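Local coordinates for protein FmtA (PDB 5ZH8), which releases D-alanine esterified to wall and lipoteichoic acids in Staphylococcus aureus, affecting methicillin resistance, autolysis and cell wall structure, at residues K116-P119 and N120-F123; I125-A128 and Q129-S132; I299-Q303 and Q304-F308; L317-F320 and G321-Q324; K368-N371 and E372-I375. All coordinates share one frame; numbering follows the deposited sequence.

Interaction 1 of 5, residues K116-P119 and N120-F123; sequences KNTP and NTMF
Thr-121 OG1 is gripped by two groups: the backbone N of Thr-118 donates to it across the turn, and the hydroxyl also hydrogen-bonds with Gln-109 OE1. The first bond is nearly straight, with Thr-118 N to Thr-121 OG1 at 2.9 Å and an angle of 167° at the hydrogen. The first torsion of Thr-121 (chi1 -54°) explains both ends of its side chain, since it holds OG1 beside its own backbone N and turns CG2 the other way, to 3.5 Å from Asn-117 OD1.

A backbone bond from Thr-121 N to Thr-118 O (3.1 Å) closes the turn. The hydroxyl of Thr-118 adds a weak, bent one: Asn-120 N reaches Thr-118 OG1 at 3.2 Å. The same OG1 lies 3.5 Å from Asn-120 CB, so the two side chains touch obliquely at this corner.

Asn-117 meets Phe-123 through its amide oxygen, OD1 standing 3.7 Å from CZ of the ring; the amide and ring planes are 41° apart. Its ND2 is used differently, donating to Tyr-106 O, which fixes the rotation of the amide. Asn-120 sends its own amide away from the turn, to Leu-65 N through OD1 and to Ser-63 O through ND2, tying the corner to the segment between helix 47-55 and strand 68-69.

The whole is a type I beta turn from Thr-118 to Thr-121, backed by a weak ST turn at Thr-118, in the connection between strands 115-116 and 123-124.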
# COMPACT_ATOMS: atom_id res chain seq x y z
N LYS A 116 -2.60 4.07 -23.25
CA LYS A 116 -1.94 5.13 -22.48
C LYS A 116 -2.94 5.94 -21.68
O LYS A 116 -4.09 6.07 -22.07
CB LYS A 116 -1.14 6.05 -23.41
CG LYS A 116 0.13 5.41 -23.95
CD LYS A 116 1.27 6.42 -24.02
CE LYS A 116 2.60 5.77 -24.40
NZ LYS A 116 2.61 5.33 -25.83
N ASN A 117 -2.49 6.48 -20.55
CA ASN A 117 -3.29 7.44 -19.77
C ASN A 117 -3.43 8.76 -20.52
O ASN A 117 -2.45 9.33 -20.97
CB ASN A 117 -2.64 7.74 -18.41
CG ASN A 117 -2.89 6.65 -17.39
OD1 ASN A 117 -4.01 6.20 -17.21
ND2 ASN A 117 -1.84 6.24 -16.69
N THR A 118 -4.67 9.22 -20.67
CA THR A 118 -4.95 10.50 -21.31
C THR A 118 -5.76 11.34 -20.35
O THR A 118 -6.12 10.87 -19.27
CB THR A 118 -5.74 10.28 -22.61
OG1 THR A 118 -7.01 9.70 -22.30
CG2 THR A 118 -5.00 9.34 -23.53
N PRO A 119 -6.04 12.61 -20.71
CA PRO A 119 -6.96 13.40 -19.88
C PRO A 119 -8.36 12.79 -19.78
O PRO A 119 -9.08 13.07 -18.83
CB PRO A 119 -7.00 14.75 -20.60
CG PRO A 119 -5.67 14.85 -21.27
CD PRO A 119 -5.35 13.45 -21.71
N ASN A 120 -8.74 11.97 -20.76
CA ASN A 120 -10.02 11.26 -20.73
C ASN A 120 -10.08 10.10 -19.74
O ASN A 120 -11.18 9.67 -19.36
CB ASN A 120 -10.38 10.75 -22.13
CG ASN A 120 -11.30 11.70 -22.86
OD1 ASN A 120 -10.87 12.44 -23.74
ND2 ASN A 120 -12.57 11.70 -22.47
N THR A 121 -8.93 9.59 -19.32
CA THR A 121 -8.87 8.49 -18.36
C THR A 121 -9.56 8.85 -17.04
O THR A 121 -9.26 9.88 -16.43
CB THR A 121 -7.43 8.09 -18.05
OG1 THR A 121 -6.73 7.80 -19.27
CG2 THR A 121 -7.40 6.86 -17.16
N MET A 122 -10.47 7.98 -16.62
CA MET A 122 -11.21 8.14 -15.38
C MET A 122 -10.69 7.15 -14.35
O MET A 122 -10.57 5.96 -14.64
CB MET A 122 -12.71 7.91 -15.63
CG MET A 122 -13.31 8.89 -16.62
SD MET A 122 -14.84 8.34 -17.38
CE MET A 122 -16.01 8.52 -16.04
N PHE A 123 -10.39 7.64 -13.15
CA PHE A 123 -9.79 6.83 -12.10
C PHE A 123 -10.77 6.58 -10.98
O PHE A 123 -11.58 7.43 -10.65
CB PHE A 123 -8.55 7.52 -11.54
CG PHE A 123 -7.46 7.72 -12.54
CD1 PHE A 123 -7.52 8.77 -13.44
CD2 PHE A 123 -6.39 6.85 -12.60
CE1 PHE A 123 -6.53 8.94 -14.38
CE2 PHE A 123 -5.39 7.02 -13.53
CZ PHE A 123 -5.46 8.07 -14.43

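Interaction 2 of 5, residues I125-A128 and Q129-S132; sequences IGSA and QKFS
The SxxK signature of the serine beta-lactamase and penicillin-binding protein superfamily is formed here by Ser-127 and Lys-130, at the head of helix 129-142. Lys-130 NZ donates to Ser-127 OG over 2.8 Å. The lysine chain runs extended and then bends at its last torsion (chi4 61°), which folds NZ back over the serine; its CG passes 3.3 Å from Ser-127 O on the way. Both polar ends have further partners: NZ forms a salt bridge with Asp-213, and OG hydrogen-bonds with Tyr-211 OH. In relatives the serine of this motif is the nucleophile and the lysine assists it, and the geometry is consistent with the same roles here.

The backbone makes the approach through a turn of 3-10 helix at 127-128. Gln-129 N bonds to Gly-126 O at 2.8 Å (172°), followed by Lys-130 N to Ser-127 O at 3.1 Å and Phe-131 N to Ala-128 O at 3.2 Å.

On another flank of the turn, Ile-125 CD1 comes within 3.8 Å of Gln-129 CB, the two side chains crossing at about a right angle. Gln-129 OE1 accepts from Asn-287 N, and Phe-131 meets the ring of Phe-333 with the planes steeply inclined.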
# COMPACT_ATOMS: atom_id res chain seq x y z
N ILE A 125 -11.97 6.87 -7.68
CA ILE A 125 -11.65 7.89 -6.68
C ILE A 125 -11.71 7.34 -5.26
O ILE A 125 -11.29 8.03 -4.33
CB ILE A 125 -12.55 9.14 -6.80
CG1 ILE A 125 -14.00 8.85 -6.37
CG2 ILE A 125 -12.51 9.68 -8.22
CD1 ILE A 125 -14.89 10.08 -6.36
N GLY A 126 -12.24 6.13 -5.10
CA GLY A 126 -12.38 5.51 -3.78
C GLY A 126 -13.00 6.44 -2.75
O GLY A 126 -14.02 7.10 -3.02
N SER A 127 -12.37 6.53 -1.59
CA SER A 127 -12.90 7.28 -0.45
C SER A 127 -13.20 8.76 -0.73
O SER A 127 -13.89 9.40 0.06
CB SER A 127 -11.95 7.18 0.73
OG SER A 127 -12.60 7.59 1.90
N ALA A 128 -12.68 9.29 -1.83
CA ALA A 128 -13.02 10.65 -2.23
C ALA A 128 -14.48 10.80 -2.66
O ALA A 128 -14.99 11.92 -2.72
CB ALA A 128 -12.08 11.15 -3.32
N GLN A 129 -15.16 9.69 -2.97
CA GLN A 129 -16.61 9.74 -3.23
C GLN A 129 -17.40 10.17 -2.00
O GLN A 129 -18.51 10.69 -2.14
CB GLN A 129 -17.16 8.40 -3.75
CG GLN A 129 -18.56 8.55 -4.35
CD GLN A 129 -19.17 7.23 -4.78
OE1 GLN A 129 -18.79 6.17 -4.30
NE2 GLN A 129 -20.13 7.30 -5.70
N LYS A 130 -16.86 9.96 -0.82
CA LYS A 130 -17.49 10.46 0.41
C LYS A 130 -17.82 11.97 0.34
O LYS A 130 -18.77 12.42 0.97
CB LYS A 130 -16.61 10.17 1.62
CG LYS A 130 -16.49 8.70 1.95
CD LYS A 130 -15.76 8.49 3.27
CE LYS A 130 -15.69 7.02 3.63
NZ LYS A 130 -14.96 6.21 2.62
N PHE A 131 -17.03 12.73 -0.41
CA PHE A 131 -17.28 14.15 -0.65
C PHE A 131 -18.59 14.36 -1.42
O PHE A 131 -19.37 15.23 -1.08
CB PHE A 131 -16.09 14.78 -1.40
CG PHE A 131 -16.27 16.24 -1.73
CD1 PHE A 131 -16.68 17.15 -0.77
CD2 PHE A 131 -15.98 16.71 -3.01
CE1 PHE A 131 -16.83 18.50 -1.08
CE2 PHE A 131 -16.13 18.05 -3.33
CZ PHE A 131 -16.56 18.94 -2.36
N SER A 132 -18.80 13.55 -2.45
CA SER A 132 -20.06 13.54 -3.19
C SER A 132 -21.25 13.29 -2.25
O SER A 132 -22.25 14.04 -2.28
CB SER A 132 -20.01 12.48 -4.31
OG SER A 132 -21.30 12.11 -4.76

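Interaction 3 of 5, residues I299-Q303 and Q304-F308; sequences ITQIQ and QYKLF
Backbone hydrogen bonds between Gln-301 and Lys-306, and between Ile-302 and Tyr-305, join the end of helix 292-303 to the loop after it. Lys-306 N reaches Gln-301 O at 3.1 Å, and Tyr-305 N reaches Ile-302 O at 2.9 Å. Gln-304 N keeps the helical pattern with a bond to Thr-300 O at 3.0 Å, and leans weakly on Gln-301 O. The first two bonds, the outer spanning the inner, with Tyr-305 as the C-prime residue at positive phi (63°), define a Schellman motif, which turns the chain out of the helix toward helix 310-318.

Among the side chains the polar pair is Gln-301 with Lys-306, whose chains cross obliquely. NZ of the lysine donates to OE1 of the amide, although the modelled separation is doubtfully short. The other half of that amide is used too: Gln-301 NE2 bonds to Leu-243 O and Lys-297 O.

Apolar contact comes from Ile-302 CG1 against Leu-307 CD1 at 3.8 Å; Ile-302 also packs, in another direction, on Phe-131 and Leu-135 of helix 129-142.

Carbonyl-to-ring contact is made by Gln-303 O, 3.7 Å above the Tyr-305 ring plane and over its centre, while Tyr-305 OH bonds to Asn-314.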
# COMPACT_ATOMS: atom_id res chain seq x y z
N ILE A 299 -14.68 21.17 -7.61
CA ILE A 299 -14.22 21.96 -6.47
C ILE A 299 -14.22 23.45 -6.77
O ILE A 299 -14.65 24.24 -5.93
CB ILE A 299 -12.81 21.50 -6.03
CG1 ILE A 299 -12.91 20.13 -5.38
CG2 ILE A 299 -12.18 22.50 -5.06
CD1 ILE A 299 -11.61 19.36 -5.41
N THR A 300 -13.76 23.84 -7.96
CA THR A 300 -13.72 25.26 -8.32
C THR A 300 -15.13 25.86 -8.39
O THR A 300 -15.34 27.01 -8.01
CB THR A 300 -13.03 25.49 -9.67
OG1 THR A 300 -13.65 24.68 -10.67
CG2 THR A 300 -11.56 25.17 -9.57
N GLN A 301 -16.08 25.08 -8.90
CA GLN A 301 -17.47 25.53 -8.98
C GLN A 301 -18.14 25.65 -7.62
O GLN A 301 -18.92 26.57 -7.39
CB GLN A 301 -18.27 24.61 -9.89
CG GLN A 301 -18.02 24.86 -11.36
CD GLN A 301 -18.92 24.03 -12.23
OE1 GLN A 301 -19.87 24.54 -12.82
NE2 GLN A 301 -18.65 22.73 -12.30
N ILE A 302 -17.83 24.72 -6.71
CA ILE A 302 -18.31 24.82 -5.33
C ILE A 302 -17.68 26.05 -4.67
O ILE A 302 -18.38 26.82 -4.00
CB ILE A 302 -18.01 23.54 -4.51
CG1 ILE A 302 -18.86 22.38 -5.04
CG2 ILE A 302 -18.29 23.76 -3.03
CD1 ILE A 302 -18.34 21.01 -4.66
N GLN A 303 -16.39 26.25 -4.89
CA GLN A 303 -15.69 27.44 -4.40
C GLN A 303 -16.34 28.72 -4.91
O GLN A 303 -16.33 29.73 -4.21
CB GLN A 303 -14.21 27.41 -4.81
CG GLN A 303 -13.33 26.56 -3.90
CD GLN A 303 -11.88 26.57 -4.33
OE1 GLN A 303 -11.56 26.29 -5.48
NE2 GLN A 303 -10.99 26.88 -3.40
N GLN A 304 -16.89 28.67 -6.11
CA GLN A 304 -17.61 29.81 -6.70
C GLN A 304 -19.10 29.85 -6.35
O GLN A 304 -19.87 30.54 -7.01
CB GLN A 304 -17.43 29.79 -8.21
CG GLN A 304 -16.01 30.10 -8.64
CD GLN A 304 -15.71 29.66 -10.06
OE1 GLN A 304 -16.51 28.96 -10.70
NE2 GLN A 304 -14.55 30.06 -10.56
N TYR A 305 -19.50 29.12 -5.31
CA TYR A 305 -20.86 29.17 -4.78
C TYR A 305 -21.93 28.71 -5.76
O TYR A 305 -22.97 29.35 -5.90
CB TYR A 305 -21.17 30.57 -4.25
CG TYR A 305 -20.06 31.12 -3.39
CD1 TYR A 305 -19.65 30.45 -2.25
CD2 TYR A 305 -19.42 32.31 -3.72
CE1 TYR A 305 -18.64 30.94 -1.46
CE2 TYR A 305 -18.41 32.80 -2.93
CZ TYR A 305 -18.03 32.12 -1.80
OH TYR A 305 -17.01 32.61 -1.02
N LYS A 306 -21.71 27.57 -6.40
CA LYS A 306 -22.66 27.03 -7.35
C LYS A 306 -23.58 25.99 -6.78
O LYS A 306 -24.54 25.64 -7.38
CB LYS A 306 -21.96 26.45 -8.56
CG LYS A 306 -21.67 27.46 -9.63
CD LYS A 306 -21.78 26.84 -11.01
CE LYS A 306 -20.86 27.55 -11.98
NZ LYS A 306 -20.60 26.75 -13.21
N LEU A 307 -23.24 25.44 -5.64
CA LEU A 307 -24.15 24.50 -4.97
C LEU A 307 -24.82 25.12 -3.76
O LEU A 307 -25.97 24.78 -3.46
CB LEU A 307 -23.40 23.25 -4.51
CG LEU A 307 -22.98 22.27 -5.59
CD1 LEU A 307 -22.46 21.03 -4.88
CD2 LEU A 307 -24.13 21.92 -6.53
N PHE A 308 -24.10 25.97 -3.04
CA PHE A 308 -24.63 26.66 -1.88
C PHE A 308 -24.23 28.13 -1.88
O PHE A 308 -23.26 28.53 -2.53
CB PHE A 308 -24.14 26.01 -0.58
CG PHE A 308 -24.14 24.51 -0.60
CD1 PHE A 308 -25.33 23.79 -0.46
CD2 PHE A 308 -22.95 23.80 -0.74
CE1 PHE A 308 -25.33 22.41 -0.45
CE2 PHE A 308 -22.95 22.42 -0.72
CZ PHE A 308 -24.14 21.72 -0.58

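Interaction 4 of 5, residues L317-F320 and G321-Q324; sequences LHEF and GTKQ
Glu-319 and Thr-322 make a side-chain hydrogen bond across the bend that follows helix 310-318, the centre of the contact about 20 Å from that of the chain. Thr-322 OG1 donates to Glu-319 OE2 at 2.6 Å, meeting that oxygen on its anti side, 22° out of the carboxylate plane. The glutamate reaches so far because its chain is extended with CG opposite the backbone N (chi1 180°), and the threonine chain crosses it at about a right angle. Beside the bond, Thr-322 CG2 lies 3.5 Å from Glu-319 CG.

Between them the chain turns at Gly-321, whose phi is positive (85°). A water bridges farther along, donating to Glu-319 OE2 and also, at 3.0 Å, to Gln-324 OE1, while Gln-324 CB sits 3.8 Å from the same carboxylate oxygen.

The surroundings extend the polar network. Thr-322 OG1 accepts from Tyr-325 N while donating to the glutamate, and Glu-319 OE1 takes a bond from Val-396 N near the C-terminus. With two donors at OE2 and one at OE1 of a largely buried carboxylate, these three groups would probably stabilise its ionised form and restrain its rotation.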
# COMPACT_ATOMS: atom_id res chain seq x y z
N LEU A 317 -16.26 24.65 3.68
CA LEU A 317 -14.92 24.52 3.11
C LEU A 317 -13.78 24.96 4.03
O LEU A 317 -12.65 24.48 3.86
CB LEU A 317 -14.81 25.33 1.80
CG LEU A 317 -15.73 24.97 0.63
CD1 LEU A 317 -15.31 25.76 -0.61
CD2 LEU A 317 -15.74 23.48 0.33
N HIS A 318 -14.02 25.87 4.98
CA HIS A 318 -12.90 26.50 5.71
C HIS A 318 -12.95 26.53 7.25
O HIS A 318 -11.92 26.79 7.87
CB HIS A 318 -12.71 27.93 5.21
CG HIS A 318 -12.52 28.02 3.73
ND1 HIS A 318 -11.59 27.26 3.06
CD2 HIS A 318 -13.12 28.79 2.79
CE1 HIS A 318 -11.62 27.56 1.77
NE2 HIS A 318 -12.54 28.49 1.58
N GLU A 319 -14.11 26.27 7.85
CA GLU A 319 -14.23 26.35 9.31
C GLU A 319 -13.81 25.03 9.92
O GLU A 319 -14.33 23.98 9.55
CB GLU A 319 -15.67 26.68 9.73
CG GLU A 319 -15.87 26.76 11.24
CD GLU A 319 -17.26 27.23 11.62
OE1 GLU A 319 -17.70 28.30 11.18
OE2 GLU A 319 -17.93 26.52 12.39
N PHE A 320 -12.86 25.07 10.86
CA PHE A 320 -12.50 23.88 11.63
C PHE A 320 -12.07 24.23 13.04
O PHE A 320 -11.49 25.29 13.27
CB PHE A 320 -11.44 23.04 10.90
CG PHE A 320 -10.05 23.59 10.98
CD1 PHE A 320 -9.69 24.72 10.26
CD2 PHE A 320 -9.07 22.93 11.71
CE1 PHE A 320 -8.39 25.20 10.31
CE2 PHE A 320 -7.77 23.40 11.76
CZ PHE A 320 -7.43 24.54 11.05
N GLY A 321 -12.35 23.32 13.97
CA GLY A 321 -12.07 23.53 15.38
C GLY A 321 -13.19 24.28 16.08
O GLY A 321 -12.95 25.08 16.98
N THR A 322 -14.42 24.01 15.65
CA THR A 322 -15.61 24.66 16.20
C THR A 322 -16.65 23.62 16.56
O THR A 322 -16.60 22.49 16.08
CB THR A 322 -16.23 25.63 15.17
OG1 THR A 322 -16.69 24.88 14.04
CG2 THR A 322 -15.20 26.66 14.71
N LYS A 323 -17.63 24.01 17.33
CA LYS A 323 -18.65 23.08 17.69
C LYS A 323 -19.24 22.44 16.46
O LYS A 323 -19.43 21.25 16.41
CB LYS A 323 -19.69 23.79 18.53
CG LYS A 323 -20.92 22.97 18.81
CD LYS A 323 -20.73 22.08 20.01
CE LYS A 323 -22.04 21.46 20.44
NZ LYS A 323 -23.03 22.45 20.94
N GLN A 324 -19.51 23.24 15.44
CA GLN A 324 -20.13 22.76 14.21
C GLN A 324 -19.19 21.89 13.40
O GLN A 324 -19.57 20.80 12.96
CB GLN A 324 -20.58 23.95 13.35
CG GLN A 324 -21.41 23.54 12.15
CD GLN A 324 -21.90 24.71 11.33
OE1 GLN A 324 -21.73 25.87 11.72
NE2 GLN A 324 -22.52 24.41 10.20
O HOH W 1 -19.90 26.95 13.87

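Interaction 5 of 5, residues K368-N371 and E372-I375; sequences KGNN and EVRI
Asn-370 OD1 receives two backbone N-H groups at the start of helix 371-382. The bond from Val-373 N is the sound one, 3.2 Å and 170° at the hydrogen, with the donor standing 52° above the plane of the side-chain carbonyl. Glu-372 N lies equally far from Asn-370 OD1, but its poorer angle makes that bond weak. The Asn-370 amide also rests on the valine, its CG 3.5 Å from Val-373 CG2, the two side chains crossing at about a right angle. Putting CG opposite the backbone N (chi1 -166°) swings the amide forward over the helix end.

Next come the carbonyls of backbone and side chain. Asn-371 O accepts from Ile-375 N at 3.0 Å, the first full helical bond here. Arg-374 lays its extended chain beside the loop, with CG 3.5 Å from Asn-370 O and CD 3.9 Å from Asn-371 OD1.

Farther out, the side chains have partners on the sheet and at Ser-86. Asn-371 ND2 donates to Thr-352 OG1 and Leu-363 O, Glu-372 OE2 pairs with Arg-341 and Tyr-354 OH, and Arg-374 NH1 reaches Ser-86 OG. Tyr-266 of the second subunit packs on Asn-370 and Val-373. The arrangement is an asparagine N-cap at the head of the C-terminal helix, which lies against strands 349-355 and 359-365 of the large antiparallel sheet.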
# COMPACT_ATOMS: atom_id res chain seq x y z
N LYS A 368 -0.24 1.45 -7.73
CA LYS A 368 -0.22 1.78 -6.31
C LYS A 368 1.16 2.23 -5.86
O LYS A 368 2.18 1.63 -6.24
CB LYS A 368 -0.67 0.59 -5.47
CG LYS A 368 -0.96 0.93 -4.02
CD LYS A 368 -1.52 -0.30 -3.30
CE LYS A 368 -1.97 0.02 -1.89
NZ LYS A 368 -0.89 0.67 -1.08
N GLY A 369 1.19 3.28 -5.05
CA GLY A 369 2.43 3.83 -4.55
C GLY A 369 2.14 5.06 -3.72
O GLY A 369 1.00 5.34 -3.39
N ASN A 370 3.19 5.81 -3.40
CA ASN A 370 3.07 6.97 -2.54
C ASN A 370 2.65 8.20 -3.35
O ASN A 370 3.49 8.88 -3.95
CB ASN A 370 4.39 7.21 -1.82
CG ASN A 370 4.26 8.18 -0.67
OD1 ASN A 370 3.32 8.97 -0.61
ND2 ASN A 370 5.22 8.14 0.24
N ASN A 371 1.36 8.49 -3.35
CA ASN A 371 0.85 9.65 -4.08
C ASN A 371 1.03 10.95 -3.28
O ASN A 371 1.12 12.03 -3.85
CB ASN A 371 -0.63 9.43 -4.45
CG ASN A 371 -1.06 10.24 -5.66
OD1 ASN A 371 -0.33 10.32 -6.65
ND2 ASN A 371 -2.25 10.83 -5.58
N GLU A 372 1.08 10.83 -1.95
CA GLU A 372 1.07 12.01 -1.06
C GLU A 372 2.37 12.80 -1.17
O GLU A 372 2.35 14.02 -1.18
CB GLU A 372 0.86 11.59 0.39
CG GLU A 372 0.37 12.73 1.27
CD GLU A 372 -1.15 12.91 1.24
OE1 GLU A 372 -1.85 11.95 0.92
OE2 GLU A 372 -1.64 14.01 1.57
N VAL A 373 3.48 12.09 -1.23
CA VAL A 373 4.78 12.72 -1.40
C VAL A 373 4.78 13.51 -2.71
O VAL A 373 5.34 14.60 -2.77
CB VAL A 373 5.93 11.69 -1.39
CG1 VAL A 373 7.23 12.32 -1.87
CG2 VAL A 373 6.12 11.12 0.01
N ARG A 374 4.13 12.97 -3.73
CA ARG A 374 4.12 13.61 -5.05
C ARG A 374 3.31 14.91 -5.01
O ARG A 374 3.81 15.96 -5.41
CB ARG A 374 3.54 12.69 -6.13
CG ARG A 374 4.28 11.38 -6.33
CD ARG A 374 3.51 10.50 -7.31
NE ARG A 374 4.25 9.31 -7.74
CZ ARG A 374 5.26 9.32 -8.61
NH1 ARG A 374 5.70 10.46 -9.12
NH2 ARG A 374 5.84 8.18 -8.94
N ILE A 375 2.08 14.82 -4.53
CA ILE A 375 1.18 15.97 -4.52
C ILE A 375 1.69 17.06 -3.56
O ILE A 375 1.48 18.24 -3.82
CB ILE A 375 -0.27 15.55 -4.19
CG1 ILE A 375 -1.27 16.61 -4.66
CG2 ILE A 375 -0.44 15.26 -2.70
CD1 ILE A 375 -2.71 16.15 -4.63

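In the fold
The five contacts follow one another along the chain without interleaving, all within the beta-lactamase-type domain. Interactions 1 and 2 adjoin in sequence, with strand 123-124 between the turn and helix 129-142. Interaction 3 touches interaction 2 through Ile-302 and Phe-131, and interaction 4 through Leu-317, so helices 129-142, 292-303 and 310-318 form one packed group. Interaction 5 stands at the head of helix 371-382. Interactions 1 and 4 lie on opposite sides of the chain's centre, about 35 Å apart between centres. The SxxK motif of interaction 2, its centre about 2 Å from that of the chain, thus lies centrally, with the other contacts about 17 to 20 Å away between centres.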